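Local coordinates for Alr3699 protein (Nostoc sp., PDB 4XSO) that is a glycosyltransferase-family protein of the GT-B clan, built from two Rossmann-like domains facing each other, at residues N205-S216 with Q234-L244; I223-C231 with R260-K268. All blocks are in the same frame, centred on the assembly; numbering follows the deposited sequence.

Contact 1: N205-S216 with Q234-L244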
loop_
_atom_site.group_PDB
_atom_site.type_symbol
_atom_site.label_atom_id
_atom_site.label_comp_id
_atom_site.label_asym_id
_atom_site.label_seq_id
_atom_site.Cartn_x
_atom_site.Cartn_y
_atom_site.Cartn_z
ATOM N N ASN A 205 -2.442 -19.064 56.558
ATOM C CA ASN A 205 -2.548 -18.102 57.651
ATOM C C ASN A 205 -2.033 -16.739 57.314
ATOM O O ASN A 205 -1.857 -15.931 58.198
ATOM C CB ASN A 205 -1.824 -18.635 58.897
ATOM C CG ASN A 205 -2.427 -19.933 59.381
ATOM O OD1 ASN A 205 -3.581 -19.964 59.773
ATOM N ND2 ASN A 205 -1.667 -21.012 59.314
ATOM N N ASN A 206 -1.797 -16.465 56.038
ATOM C CA ASN A 206 -1.328 -15.155 55.610
ATOM C C ASN A 206 -2.432 -14.223 55.018
ATOM O O ASN A 206 -3.510 -14.690 54.578
ATOM C CB ASN A 206 -0.272 -15.335 54.528
ATOM C CG ASN A 206 0.949 -16.063 55.018
ATOM O OD1 ASN A 206 1.403 -17.023 54.398
ATOM N ND2 ASN A 206 1.519 -15.574 56.083
ATOM N N PHE A 207 -2.103 -12.936 54.930
ATOM C CA PHE A 207 -2.859 -11.999 54.085
ATOM C C PHE A 207 -2.113 -11.932 52.769
ATOM O O PHE A 207 -0.990 -11.406 52.680
ATOM C CB PHE A 207 -3.000 -10.611 54.715
ATOM C CG PHE A 207 -3.962 -9.708 54.013
ATOM C CD1 PHE A 207 -3.545 -8.964 52.909
ATOM C CD2 PHE A 207 -5.308 -9.645 54.412
ATOM C CE1 PHE A 207 -4.426 -8.165 52.232
ATOM C CE2 PHE A 207 -6.196 -8.804 53.749
ATOM C CZ PHE A 207 -5.746 -8.051 52.660
ATOM N N VAL A 208 -2.738 -12.486 51.736
ATOM C CA VAL A 208 -2.083 -12.694 50.487
ATOM C C VAL A 208 -2.460 -11.620 49.447
ATOM O O VAL A 208 -3.606 -11.482 49.036
ATOM C CB VAL A 208 -2.441 -14.089 49.943
ATOM C CG1 VAL A 208 -1.840 -14.302 48.563
ATOM C CG2 VAL A 208 -1.963 -15.188 50.878
ATOM N N VAL A 209 -1.459 -10.911 48.991
ATOM C CA VAL A 209 -1.595 -9.977 47.908
ATOM C C VAL A 209 -1.038 -10.588 46.644
ATOM O O VAL A 209 0.159 -10.935 46.570
ATOM C CB VAL A 209 -0.823 -8.673 48.157
ATOM C CG1 VAL A 209 -1.084 -7.699 47.022
ATOM C CG2 VAL A 209 -1.228 -8.052 49.473
ATOM N N GLY A 210 -1.871 -10.691 45.606
ATOM C CA GLY A 210 -1.455 -11.336 44.370
ATOM C C GLY A 210 -1.197 -10.294 43.299
ATOM O O GLY A 210 -1.947 -9.306 43.162
ATOM N N HIS A 211 -0.159 -10.533 42.504
ATOM C CA HIS A 211 0.154 -9.698 41.394
ATOM C C HIS A 211 0.233 -10.617 40.188
ATOM O O HIS A 211 1.001 -11.592 40.215
ATOM C CB HIS A 211 1.521 -9.046 41.679
ATOM C CG HIS A 211 1.858 -7.916 40.768
ATOM N ND1 HIS A 211 2.228 -8.096 39.453
ATOM C CD2 HIS A 211 1.856 -6.580 40.972
ATOM C CE1 HIS A 211 2.444 -6.914 38.889
ATOM N NE2 HIS A 211 2.196 -5.985 39.788
ATOM N N PHE A 212 -0.525 -10.362 39.157
ATOM C CA PHE A 212 -0.655 -11.347 38.045
ATOM C C PHE A 212 -0.233 -10.704 36.730
ATOM O O PHE A 212 -0.971 -9.927 36.178
ATOM C CB PHE A 212 -2.106 -11.751 37.906
ATOM C CG PHE A 212 -2.602 -12.471 39.093
ATOM C CD1 PHE A 212 -3.048 -11.784 40.170
ATOM C CD2 PHE A 212 -2.553 -13.820 39.140
ATOM C CE1 PHE A 212 -3.457 -12.426 41.283
ATOM C CE2 PHE A 212 -2.930 -14.493 40.271
ATOM C CZ PHE A 212 -3.419 -13.793 41.333
ATOM N N SER A 213 0.925 -11.013 36.230
ATOM C CA SER A 213 1.483 -10.199 35.158
ATOM C C SER A 213 2.778 -10.885 34.719
ATOM O O SER A 213 3.274 -11.751 35.429
ATOM C CB SER A 213 1.562 -8.731 35.589
ATOM O OG SER A 213 2.632 -8.054 34.997
ATOM N N ARG A 214 3.349 -10.471 33.582
ATOM C CA ARG A 214 4.687 -10.879 33.260
ATOM C C ARG A 214 5.608 -9.928 34.061
ATOM O O ARG A 214 5.235 -8.825 34.454
ATOM C CB ARG A 214 4.952 -10.776 31.742
ATOM C CG ARG A 214 4.739 -9.381 31.190
ATOM C CD ARG A 214 4.756 -9.360 29.659
ATOM N NE ARG A 214 4.301 -8.059 29.187
ATOM C CZ ARG A 214 3.026 -7.701 29.038
ATOM N NH1 ARG A 214 2.032 -8.567 29.268
ATOM N NH2 ARG A 214 2.747 -6.463 28.631
ATOM N N LEU A 215 6.775 -10.424 34.376
ATOM C CA LEU A 215 7.717 -9.720 35.204
ATOM C C LEU A 215 8.386 -8.693 34.312
ATOM O O LEU A 215 9.252 -9.040 33.491
ATOM C CB LEU A 215 8.732 -10.717 35.782
ATOM C CG LEU A 215 8.121 -11.841 36.615
ATOM C CD1 LEU A 215 9.220 -12.836 37.010
ATOM C CD2 LEU A 215 7.410 -11.297 37.845
ATOM N N SER A 216 8.115 -7.447 34.383
ATOM C CA SER A 216 8.521 -6.343 33.503
ATOM C C SER A 216 8.566 -4.988 34.254
ATOM O O SER A 216 7.868 -4.801 35.251
ATOM C CB SER A 216 7.611 -6.333 32.293
ATOM O OG SER A 216 7.954 -5.270 31.477
ATOM N N GLN A 234 2.295 -10.796 58.561
ATOM C CA GLN A 234 1.438 -11.794 57.982
ATOM C C GLN A 234 1.086 -11.500 56.495
ATOM O O GLN A 234 0.538 -12.395 55.808
ATOM C CB GLN A 234 0.164 -12.019 58.818
ATOM C CG GLN A 234 -0.947 -10.978 58.683
ATOM C CD GLN A 234 -0.682 -9.766 59.539
ATOM O OE1 GLN A 234 0.452 -9.543 59.960
ATOM N NE2 GLN A 234 -1.723 -8.977 59.807
ATOM N N VAL A 235 1.470 -10.310 55.987
ATOM C CA VAL A 235 1.268 -9.986 54.589
ATOM C C VAL A 235 2.344 -10.603 53.734
ATOM O O VAL A 235 3.548 -10.235 53.824
ATOM C CB VAL A 235 1.215 -8.454 54.303
ATOM C CG1 VAL A 235 0.955 -8.191 52.810
ATOM C CG2 VAL A 235 0.153 -7.768 55.148
ATOM N N THR A 236 1.903 -11.469 52.809
ATOM C CA THR A 236 2.799 -12.033 51.772
ATOM C C THR A 236 2.290 -11.775 50.357
ATOM O O THR A 236 1.071 -11.627 50.109
ATOM C CB THR A 236 2.938 -13.558 51.863
ATOM O OG1 THR A 236 1.678 -14.135 51.601
ATOM C CG2 THR A 236 3.359 -13.986 53.171
ATOM N N ALA A 237 3.239 -11.692 49.432
ATOM C CA ALA A 237 2.931 -11.433 48.043
ATOM C C ALA A 237 3.158 -12.708 47.198
ATOM O O ALA A 237 4.089 -13.451 47.438
ATOM C CB ALA A 237 3.756 -10.261 47.562
ATOM N N ILE A 238 2.232 -13.017 46.282
ATOM C CA ILE A 238 2.472 -14.016 45.274
ATOM C C ILE A 238 2.570 -13.297 43.987
ATOM O O ILE A 238 1.698 -12.464 43.641
ATOM C CB ILE A 238 1.404 -15.168 45.231
ATOM C CG1 ILE A 238 0.019 -14.627 44.922
ATOM C CG2 ILE A 238 1.338 -15.928 46.550
ATOM C CD1 ILE A 238 -0.968 -15.731 44.550
ATOM N N LEU A 239 3.659 -13.570 43.273
ATOM C CA LEU A 239 3.913 -13.028 41.929
ATOM C C LEU A 239 3.691 -14.159 40.935
ATOM O O LEU A 239 4.394 -15.194 40.952
ATOM C CB LEU A 239 5.329 -12.472 41.775
ATOM C CG LEU A 239 5.734 -11.494 42.893
ATOM C CD1 LEU A 239 7.062 -10.863 42.521
ATOM C CD2 LEU A 239 4.768 -10.401 43.090
ATOM N N VAL A 240 2.715 -13.934 40.058
ATOM C CA VAL A 240 2.321 -14.920 39.122
ATOM C C VAL A 240 2.577 -14.352 37.772
ATOM O O VAL A 240 2.068 -13.297 37.395
ATOM C CB VAL A 240 0.833 -15.279 39.307
ATOM C CG1 VAL A 240 0.453 -16.423 38.425
ATOM C CG2 VAL A 240 0.574 -15.654 40.767
ATOM N N GLY A 241 3.423 -15.059 37.062
ATOM C CA GLY A 241 3.789 -14.760 35.711
ATOM C C GLY A 241 5.262 -15.139 35.513
ATOM O O GLY A 241 6.035 -15.486 36.454
ATOM N N ASP A 242 5.660 -15.061 34.273
ATOM C CA ASP A 242 6.962 -15.503 33.906
ATOM C C ASP A 242 7.768 -14.302 33.469
ATOM O O ASP A 242 7.254 -13.210 33.298
ATOM C CB ASP A 242 6.914 -16.657 32.867
ATOM C CG ASP A 242 6.136 -16.308 31.636
ATOM O OD1 ASP A 242 5.327 -15.374 31.682
ATOM O OD2 ASP A 242 6.318 -16.982 30.614
ATOM N N ALA A 243 9.053 -14.565 33.348
ATOM C CA ALA A 243 10.060 -13.643 32.898
ATOM C C ALA A 243 10.146 -13.820 31.400
ATOM O O ALA A 243 9.804 -14.878 30.853
ATOM C CB ALA A 243 11.387 -14.040 33.542
ATOM N N LEU A 244 10.683 -12.815 30.753
ATOM C CA LEU A 244 10.800 -12.811 29.318
ATOM C C LEU A 244 12.236 -12.406 28.917
ATOM O O LEU A 244 12.987 -11.787 29.721
ATOM C CB LEU A 244 9.745 -11.858 28.734
ATOM C CG LEU A 244 9.762 -10.426 29.306
ATOM C CD1 LEU A 244 10.307 -9.469 28.244
ATOM C CD2 LEU A 244 8.403 -9.944 29.795
#
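Phe212 sets CD2 and CE2 of its ring beside Val240, CD2 reaching Val240 CB at 3.7 Å, both side chains pointing the same way. With CG beside the backbone N (chi1 -65°), the ring runs back over Gly210, whose lack of a side chain leaves room for it and lets Ile238 CG1 approach Gly210 CA to 3.6 Å. On this face Val208 CG1 also meets Ile238 CG2, and further back Thr236 CG2 lies 3.7 Å from Asn206 CG, the two side chains crossing at about a right angle. Thr236 OG1 is buried here without a polar partner. Val208, Thr236, Ile238 and Val240 make this face largely beta-branched, as suits extended chain. The other face carries Val209 against Val235, and His211 CB against Leu239 CD2 at 3.8 Å. The strands themselves, 207-212 and 235-240, run parallel at 25° and are the two strands of a beta-alpha-beta unit in a Rossmann-like domain, with helix 221-228 as the connection between them. Backbone bonds alternate along them from Phe207 N to Gln234 O up to Ser213 N to Val240 O (2.8 Å). Beyond Val240 the pairing is interrupted at Gly241, which, with no side chain and a positive phi of 145°, lets its CA come 3.1 Å from Ser213 O in a CA-H...O contact; it resumes with Leu215 N bonded to Asp242 O (3.0 Å). Farther out, Ile276 and Leu279 of helix 276-282 cover the Phe212 ring, while Ile343 and Ile347 of helix 336-348 close over Val209 and Val235. Thr289 OG1 is hydrogen-bonded to His211 NE2, and Asp284 OD2 accepts from Val208 N.

Contact 2: I223-C231 with R260-K268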
loop_
_atom_site.group_PDB
_atom_site.type_symbol
_atom_site.label_atom_id
_atom_site.label_comp_id
_atom_site.label_asym_id
_atom_site.label_seq_id
_atom_site.Cartn_x
_atom_site.Cartn_y
_atom_site.Cartn_z
ATOM N N ILE A 223 7.189 -2.088 42.988
ATOM C CA ILE A 223 6.348 -1.202 43.799
ATOM C C ILE A 223 5.590 -2.016 44.882
ATOM O O ILE A 223 5.566 -1.612 46.025
ATOM C CB ILE A 223 5.334 -0.416 42.895
ATOM C CG1 ILE A 223 6.040 0.291 41.737
ATOM C CG2 ILE A 223 4.483 0.567 43.713
ATOM C CD1 ILE A 223 6.898 1.447 42.222
ATOM N N LEU A 224 4.982 -3.172 44.514
ATOM C CA LEU A 224 4.369 -4.052 45.495
ATOM C C LEU A 224 5.401 -4.483 46.554
ATOM O O LEU A 224 5.097 -4.529 47.738
ATOM C CB LEU A 224 3.675 -5.269 44.815
ATOM C CG LEU A 224 3.098 -6.334 45.766
ATOM C CD1 LEU A 224 2.018 -5.721 46.627
ATOM C CD2 LEU A 224 2.512 -7.498 44.949
ATOM N N ILE A 225 6.589 -4.869 46.104
ATOM C CA ILE A 225 7.672 -5.296 46.998
ATOM C C ILE A 225 8.059 -4.144 47.977
ATOM O O ILE A 225 8.045 -4.389 49.172
ATOM C CB ILE A 225 8.856 -5.870 46.187
ATOM C CG1 ILE A 225 8.388 -7.149 45.464
ATOM C CG2 ILE A 225 10.019 -6.180 47.110
ATOM C CD1 ILE A 225 9.220 -7.494 44.262
ATOM N N ASP A 226 8.258 -2.899 47.494
ATOM C CA ASP A 226 8.510 -1.775 48.425
ATOM C C ASP A 226 7.349 -1.585 49.407
ATOM O O ASP A 226 7.547 -1.448 50.604
ATOM C CB ASP A 226 8.712 -0.481 47.683
ATOM C CG ASP A 226 10.068 -0.360 47.032
ATOM O OD1 ASP A 226 10.982 -1.049 47.473
ATOM O OD2 ASP A 226 10.207 0.428 46.049
ATOM N N ALA A 227 6.107 -1.675 48.929
ATOM C CA ALA A 227 4.988 -1.579 49.858
ATOM C C ALA A 227 4.979 -2.728 50.882
ATOM O O ALA A 227 4.575 -2.536 52.022
ATOM C CB ALA A 227 3.661 -1.545 49.107
ATOM N N LEU A 228 5.397 -3.932 50.506
ATOM C CA LEU A 228 5.373 -5.048 51.453
ATOM C C LEU A 228 6.263 -4.739 52.664
ATOM O O LEU A 228 5.928 -5.055 53.792
ATOM C CB LEU A 228 5.858 -6.331 50.762
ATOM C CG LEU A 228 5.053 -7.587 51.076
ATOM C CD1 LEU A 228 3.573 -7.316 50.900
ATOM C CD2 LEU A 228 5.473 -8.751 50.179
ATOM N N ALA A 229 7.367 -4.061 52.397
ATOM C CA ALA A 229 8.284 -3.608 53.435
ATOM C C ALA A 229 7.564 -2.799 54.486
ATOM O O ALA A 229 8.055 -2.701 55.599
ATOM C CB ALA A 229 9.412 -2.801 52.814
ATOM N N GLN A 230 6.396 -2.230 54.142
ATOM C CA GLN A 230 5.644 -1.363 55.042
ATOM C C GLN A 230 4.388 -1.987 55.614
ATOM O O GLN A 230 3.579 -1.258 56.161
ATOM C CB GLN A 230 5.265 -0.075 54.296
ATOM C CG GLN A 230 6.485 0.762 53.935
ATOM C CD GLN A 230 7.065 1.354 55.197
ATOM O OE1 GLN A 230 7.903 0.738 55.870
ATOM N NE2 GLN A 230 6.531 2.504 55.597
ATOM N N CYS A 231 4.239 -3.311 55.481
ATOM C CA CYS A 231 3.045 -4.057 55.821
ATOM C C CYS A 231 3.328 -4.998 56.957
ATOM O O CYS A 231 4.453 -5.449 57.102
ATOM C CB CYS A 231 2.582 -4.903 54.603
ATOM S SG CYS A 231 1.787 -3.835 53.405
ATOM N N ARG A 260 17.419 -7.686 49.684
ATOM C CA ARG A 260 17.795 -6.443 50.393
ATOM C C ARG A 260 16.750 -5.932 51.451
ATOM O O ARG A 260 17.116 -5.412 52.532
ATOM C CB ARG A 260 18.098 -5.379 49.345
ATOM C CG ARG A 260 18.426 -3.981 49.886
ATOM C CD ARG A 260 18.890 -3.017 48.762
ATOM N NE ARG A 260 17.893 -2.772 47.703
ATOM C CZ ARG A 260 16.750 -2.075 47.839
ATOM N NH1 ARG A 260 16.391 -1.533 48.996
ATOM N NH2 ARG A 260 15.938 -1.921 46.800
ATOM N N LEU A 261 15.449 -6.069 51.156
ATOM C CA LEU A 261 14.401 -5.672 52.109
ATOM C C LEU A 261 14.162 -6.697 53.174
ATOM O O LEU A 261 13.370 -6.487 54.076
ATOM C CB LEU A 261 13.105 -5.313 51.385
ATOM C CG LEU A 261 13.390 -4.015 50.598
ATOM C CD1 LEU A 261 12.482 -3.807 49.401
ATOM C CD2 LEU A 261 13.330 -2.816 51.526
ATOM N N GLY A 262 14.877 -7.816 53.138
ATOM C CA GLY A 262 14.548 -8.896 54.088
ATOM C C GLY A 262 13.202 -9.583 53.894
ATOM O O GLY A 262 12.643 -10.162 54.833
ATOM N N LEU A 263 12.697 -9.581 52.662
ATOM C CA LEU A 263 11.373 -10.159 52.350
ATOM C C LEU A 263 11.308 -11.563 51.680
ATOM O O LEU A 263 10.276 -11.939 51.088
ATOM C CB LEU A 263 10.672 -9.175 51.468
ATOM C CG LEU A 263 10.266 -7.897 52.226
ATOM C CD1 LEU A 263 9.677 -6.961 51.192
ATOM C CD2 LEU A 263 9.306 -8.184 53.378
ATOM N N GLU A 264 12.376 -12.356 51.800
ATOM C CA GLU A 264 12.536 -13.556 50.978
ATOM C C GLU A 264 11.524 -14.620 51.331
ATOM O O GLU A 264 11.219 -15.464 50.515
ATOM C CB GLU A 264 13.951 -14.160 51.070
ATOM C CG GLU A 264 14.412 -14.490 52.495
ATOM C CD GLU A 264 15.148 -13.322 53.164
ATOM O OE1 GLU A 264 15.101 -12.184 52.615
ATOM O OE2 GLU A 264 15.798 -13.579 54.197
ATOM N N ASN A 265 11.048 -14.585 52.558
ATOM C CA ASN A 265 10.036 -15.475 53.008
ATOM C C ASN A 265 8.605 -14.900 52.999
ATOM O O ASN A 265 7.746 -15.439 53.617
ATOM C CB ASN A 265 10.352 -15.980 54.399
ATOM C CG ASN A 265 10.089 -17.475 54.501
ATOM O OD1 ASN A 265 10.460 -18.260 53.575
ATOM N ND2 ASN A 265 9.400 -17.885 55.570
ATOM N N ARG A 266 8.401 -13.793 52.328
ATOM C CA ARG A 266 7.082 -13.150 52.264
ATOM C C ARG A 266 6.704 -12.828 50.811
ATOM O O ARG A 266 5.774 -12.071 50.592
ATOM C CB ARG A 266 7.148 -11.850 53.073
ATOM C CG ARG A 266 7.248 -12.129 54.571
ATOM C CD ARG A 266 7.297 -10.860 55.353
ATOM N NE ARG A 266 6.094 -10.077 55.175
ATOM C CZ ARG A 266 6.045 -8.775 55.366
ATOM N NH1 ARG A 266 7.128 -8.087 55.774
ATOM N NH2 ARG A 266 4.928 -8.157 55.164
ATOM N N VAL A 267 7.500 -13.292 49.847
ATOM C CA VAL A 267 7.256 -13.119 48.414
ATOM C C VAL A 267 7.436 -14.503 47.789
ATOM O O VAL A 267 8.437 -15.159 48.080
ATOM C CB VAL A 267 8.215 -12.094 47.767
ATOM C CG1 VAL A 267 7.868 -11.823 46.303
ATOM C CG2 VAL A 267 8.202 -10.776 48.502
ATOM N N LYS A 268 6.418 -15.017 47.067
ATOM C CA LYS A 268 6.518 -16.307 46.351
ATOM C C LYS A 268 6.375 -16.055 44.866
ATOM O O LYS A 268 5.347 -15.529 44.418
ATOM C CB LYS A 268 5.488 -17.341 46.861
ATOM C CG LYS A 268 5.777 -17.860 48.263
ATOM C CD LYS A 268 4.704 -18.810 48.832
ATOM C CE LYS A 268 4.673 -20.179 48.143
ATOM N NZ LYS A 268 5.435 -21.266 48.859
#
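Leu263 points its CD1 at the last turn of helix 221-228, touching Leu228 CB at 3.9 Å and sliding past Ile225 in the opposite direction. The same methyl lies 3.7 Å from Ile225 O, and Ala229 is small enough to let both leucines of the loop come in close. Leu261 forks over this helix end: its CD1 meets Ile225 CG2 at 4.1 Å and its CD2 reaches Ala229 CB at 4.1 Å. Leu228 CD2 completes the apolar group against Val267 CG2 (3.8 Å). Between the two loop leucines, Gly262 takes a positive phi (67°) in the Schellman motif that ends helix 248-260, a conformation glycine adopts without strain, and the turn brings Leu263 round to helix 221-228.

Polar contact is sparser. Arg266 folds back at chi3 (62°), which brings one face of its guanidinium over Leu228 CG and NH2 to Cys231 O, a weak hydrogen bond of 3.4 Å. The firmer partner of NH2 is Val235 O, so the long arginine joins the type I turn Leu228-Cys231 that follows the helix to the neighbouring strand. Asp226 OD1 is hydrogen-bonded to Gln257.

Helix 221-228 thus lies between helix 248-260, whose Leu254 and Ile258 flank Ile225, and helix 336-348, whose Ile343 touches Cys231. Beneath it, Leu228 rests on Ala237 of strand 235-240, the sheet neighbour of strand 267-271.

Overall arrangement
Contacts 1 and 2 are neighbouring parts of one Rossmann-like domain, joined through strand 235-240, their centres about 11 Å apart. In sequence their segments alternate: strand 207-212 leads into helix 221-228, which leads into strand 235-240, and helix 248-260 then carries the chain to edge strand 267-271. On one side strand 235-240 pairs with strand 207-212; on the other, Ala237 N lies 2.8 Å from Arg266 O and Leu239 N 2.8 Å from Lys268 O, both probable hydrogen bonds. Helix and sheet meet where Leu228 CD1 packs 3.4 Å from Val235 CG1, so contact 2 lies against the Val235 face of contact 1.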